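Local atomic coordinates of ESXA (Geobacillus thermodenitrificans, PDB entry 3ZBH), a protein that is of unknown function but belongs to the WXG100 (ESAT-6) family and is probably a substrate of a type VII secretion system. Residues 17-22 against 78-82. Numbering follows the deposited sequence.
With ACT (acetate ion), chain N; PO4 (phosphate ion), chain J; ACT (acetate ion), chain I.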
ATOM      1  N   VAL B  17     -15.379  -2.810  10.566  1.00 21.52           N
ATOM      2  CA  VAL B  17     -13.985  -2.425  10.641  1.00 21.51           C
ATOM      3  C   VAL B  17     -13.062  -3.633  10.399  1.00 20.19           C
ATOM      4  O   VAL B  17     -12.031  -3.491   9.744  1.00 19.30           O
ATOM      5  CB  VAL B  17     -13.654  -1.710  11.972  1.00 21.73           C
ATOM      6  CG1 VAL B  17     -12.182  -1.345  11.976  1.00 20.30           C
ATOM      7  CG2 VAL B  17     -14.506  -0.427  12.084  1.00 21.99           C
ATOM      8  N   ALA B  18     -13.459  -4.804  10.885  1.00 18.88           N
ATOM      9  CA  ALA B  18     -12.683  -6.026  10.610  1.00 20.35           C
ATOM     10  C   ALA B  18     -12.574  -6.253   9.097  1.00 21.09           C
ATOM     11  O   ALA B  18     -11.512  -6.583   8.585  1.00 20.13           O
ATOM     12  CB  ALA B  18     -13.342  -7.220  11.252  1.00 18.95           C
ATOM     13  N   ARG B  19     -13.680  -6.059   8.390  1.00 22.40           N
ATOM     14  CA  ARG B  19     -13.670  -6.253   6.929  1.00 23.80           C
ATOM     15  C   ARG B  19     -12.760  -5.269   6.220  1.00 21.57           C
ATOM     16  O   ARG B  19     -12.084  -5.627   5.267  1.00 23.01           O
ATOM     17  CB  ARG B  19     -15.084  -6.234   6.359  1.00 26.31           C
ATOM     18  CG  ARG B  19     -15.830  -7.564   6.567  1.00 29.62           C
ATOM     19  CD  ARG B  19     -17.108  -7.654   5.718  1.00 34.20           C
ATOM     20  NE  ARG B  19     -18.046  -6.566   6.039  1.00 38.25           N
ATOM     21  CZ  ARG B  19     -18.936  -6.593   7.031  1.00 38.51           C
ATOM     22  NH1 ARG B  19     -19.045  -7.659   7.821  1.00 42.14           N
ATOM     23  NH2 ARG B  19     -19.721  -5.551   7.230  1.00 36.82           N
ATOM     24  N   GLN B  20     -12.688  -4.040   6.704  1.00 21.57           N
ATOM     25  CA  GLN B  20     -11.743  -3.055   6.163  1.00 22.29           C
ATOM     26  C   GLN B  20     -10.308  -3.504   6.335  1.00 23.30           C
ATOM     27  O   GLN B  20      -9.493  -3.398   5.398  1.00 22.42           O
ATOM     28  CB  GLN B  20     -11.900  -1.714   6.857  1.00 25.76           C
ATOM     29  CG  GLN B  20     -13.230  -1.023   6.646  1.00 28.71           C
ATOM     30  CD  GLN B  20     -13.162   0.369   7.217  1.00 34.04           C
ATOM     31  OE1 GLN B  20     -12.806   1.317   6.516  1.00 38.68           O
ATOM     32  NE2 GLN B  20     -13.419   0.490   8.507  1.00 31.75           N
ATOM     33  N   TYR B  21      -9.967  -3.967   7.535  1.00 19.75           N
ATOM     34  CA  TYR B  21      -8.618  -4.499   7.751  1.00 20.28           C
ATOM     35  C   TYR B  21      -8.269  -5.674   6.802  1.00 20.96           C
ATOM     36  O   TYR B  21      -7.153  -5.721   6.233  1.00 19.91           O
ATOM     37  CB  TYR B  21      -8.419  -4.873   9.227  1.00 20.33           C
ATOM     38  CG  TYR B  21      -8.020  -3.655  10.036  1.00 21.66           C
ATOM     39  CD1 TYR B  21      -6.697  -3.255  10.090  1.00 22.47           C
ATOM     40  CD2 TYR B  21      -8.980  -2.871  10.693  1.00 21.47           C
ATOM     41  CE1 TYR B  21      -6.317  -2.128  10.797  1.00 21.96           C
ATOM     42  CE2 TYR B  21      -8.607  -1.750  11.417  1.00 20.69           C
ATOM     43  CZ  TYR B  21      -7.279  -1.394  11.467  1.00 22.58           C
ATOM     44  OH  TYR B  21      -6.892  -0.271  12.145  1.00 23.86           O
ATOM     45  N   ASN B  22      -9.211  -6.598   6.609  1.00 19.66           N
ATOM     46  CA  ASN B  22      -8.937  -7.716   5.673  1.00 21.40           C
ATOM     47  C   ASN B  22      -8.881  -7.267   4.226  1.00 22.32           C
ATOM     48  O   ASN B  22      -8.044  -7.733   3.460  1.00 23.54           O
ATOM     49  CB  ASN B  22      -9.939  -8.850   5.830  1.00 23.28           C
ATOM     50  CG  ASN B  22      -9.855  -9.515   7.182  1.00 25.03           C
ATOM     51  OD1 ASN B  22     -10.879  -9.885   7.741  1.00 30.87           O
ATOM     52  ND2 ASN B  22      -8.651  -9.656   7.724  1.00 24.70           N
ATOM     53  N   GLN B  78      -8.803 -10.433  15.073  1.00 20.77           N
ATOM     54  CA  GLN B  78      -9.122 -10.108  16.493  1.00 20.24           C
ATOM     55  C   GLN B  78     -10.386  -9.238  16.628  1.00 18.60           C
ATOM     56  O   GLN B  78     -11.110  -9.332  17.628  1.00 18.84           O
ATOM     57  CB  GLN B  78      -7.932  -9.413  17.165  1.00 22.39           C
ATOM     58  CG  GLN B  78      -6.735 -10.329  17.469  1.00 26.69           C
ATOM     59  CD  GLN B  78      -7.104 -11.650  18.179  1.00 30.39           C
ATOM     60  OE1 GLN B  78      -6.424 -12.650  17.975  1.00 38.43           O
ATOM     61  NE2 GLN B  78      -8.184 -11.664  18.987  1.00 27.44           N
ATOM     62  N   LEU B  79     -10.642  -8.390  15.633  1.00 17.04           N
ATOM     63  CA  LEU B  79     -11.905  -7.617  15.575  1.00 17.27           C
ATOM     64  C   LEU B  79     -13.137  -8.481  15.365  1.00 18.57           C
ATOM     65  O   LEU B  79     -14.182  -8.258  15.966  1.00 18.08           O
ATOM     66  CB  LEU B  79     -11.848  -6.545  14.486  1.00 16.60           C
ATOM     67  CG  LEU B  79     -10.995  -5.315  14.858  1.00 17.65           C
ATOM     68  CD1 LEU B  79     -10.705  -4.459  13.640  1.00 18.38           C
ATOM     69  CD2 LEU B  79     -11.704  -4.494  15.934  1.00 17.31           C
ATOM     70  N   HIS B  80     -13.022  -9.461  14.482  1.00 20.25           N
ATOM     71  CA  HIS B  80     -14.076 -10.448  14.355  1.00 21.48           C
ATOM     72  C   HIS B  80     -14.281 -11.184  15.656  1.00 20.55           C
ATOM     73  O   HIS B  80     -15.420 -11.414  16.045  1.00 20.19           O
ATOM     74  CB  HIS B  80     -13.772 -11.440  13.232  1.00 22.40           C
ATOM     75  CG  HIS B  80     -14.206 -10.955  11.872  1.00 23.70           C
ATOM     76  ND1 HIS B  80     -13.353 -10.817  10.854  1.00 27.76           N
ATOM     77  CD2 HIS B  80     -15.457 -10.578  11.389  1.00 25.17           C
ATOM     78  CE1 HIS B  80     -14.014 -10.390   9.759  1.00 25.65           C
ATOM     79  NE2 HIS B  80     -15.298 -10.239  10.089  1.00 27.86           N
ATOM     80  N   ASN B  81     -13.200 -11.577  16.320  1.00 20.56           N
ATOM     81  CA  ASN B  81     -13.339 -12.259  17.625  1.00 20.72           C
ATOM     82  C   ASN B  81     -14.043 -11.360  18.641  1.00 21.43           C
ATOM     83  O   ASN B  81     -14.913 -11.823  19.384  1.00 19.07           O
ATOM     84  CB  ASN B  81     -11.979 -12.666  18.215  1.00 21.83           C
ATOM     85  CG  ASN B  81     -11.334 -13.802  17.464  1.00 24.87           C
ATOM     86  OD1 ASN B  81     -11.965 -14.432  16.628  1.00 26.88           O
ATOM     87  ND2 ASN B  81     -10.061 -14.039  17.725  1.00 24.34           N
ATOM     88  N   SER B  82     -13.644 -10.086  18.670  1.00 19.23           N
ATOM     89  CA  SER B  82     -14.237  -9.136  19.632  1.00 20.87           C
ATOM     90  C   SER B  82     -15.697  -8.885  19.302  1.00 19.89           C
ATOM     91  O   SER B  82     -16.489  -8.686  20.173  1.00 17.71           O
ATOM     92  CB  SER B  82     -13.507  -7.771  19.629  1.00 20.66           C
ATOM     93  OG  SER B  82     -12.294  -7.841  20.308  1.00 23.06           O
TER
HETATM   94  C   ACT N1098     -18.069 -11.138   8.690  1.00 51.96           C
HETATM   95  O   ACT N1098     -18.658 -11.403   9.765  1.00 54.06           O
HETATM   96  OXT ACT N1098     -17.695  -9.971   8.410  1.00 51.41           O
HETATM   97  CH3 ACT N1098     -17.782 -12.245   7.714  1.00 50.90           C
HETATM   98  P   PO4 J1098     -13.058   3.894   9.359  1.00 51.64           P
HETATM   99  O1  PO4 J1098     -12.579   2.581   9.948  1.00 49.82           O
HETATM  100  O2  PO4 J1098     -12.832   5.013  10.343  1.00 52.08           O
HETATM  101  O3  PO4 J1098     -14.537   3.774   9.080  1.00 53.37           O
HETATM  102  O4  PO4 J1098     -12.281   4.206   8.095  1.00 49.86           O
HETATM  103  C   ACT I1097      -3.537  -0.103  13.431  1.00 32.82           C
HETATM  104  O   ACT I1097      -3.084   0.732  14.242  1.00 32.06           O
HETATM  105  OXT ACT I1097      -4.365   0.236  12.548  1.00 32.87           O
HETATM  106  CH3 ACT I1097      -3.046  -1.525  13.521  1.00 28.77           C
HETATM  107  O   HOH W   1     -10.855 -12.076   9.748  1.00 37.20           O
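Ala18 lays its methyl on one face of the His80 imidazole, CB standing 3.6 Å from the ring centroid and 11° off the normal, a nearly vertical CH-pi contact. The same CB meets Leu79 CB at 3.6 Å, and, consistent with the small side chain of Ala18, the CA atoms of Ala18 and Leu79 come within 5.3 Å. Leu79 reaches onward with CD1, which lies 3.8 Å from Val17 CG1 and also touches CD2 of Tyr21; with chi1 at 180°, Val17 swings CG1 anti to its own nitrogen and into the plane of the tyrosine ring, at the edge. Both imidazole nitrogens find polar partners. His80 NE2 donates to an acetate oxygen, OXT, at 2.9 Å, and Arg19 NH1 donates to that same atom. On the other side a water links His80 ND1 to Asn22 OD1, whose amide lies nearly coplanar with the ring. Were His80 an alanine, the Ala18 methyl would probably lose the ring face it lies on, and the water and the acetate would each be left short of a partner. Further out, Glu12 forms a salt bridge with Arg19, while Trp46 of the second subunit packs on Leu79. Segments 17-22 and 78-82 run antiparallel, their axes 165° apart, within the hairpin of this WXG100 protein, joined by an apolar seam with a polar border able to hold a small anion, probably from the crystallisation liquor.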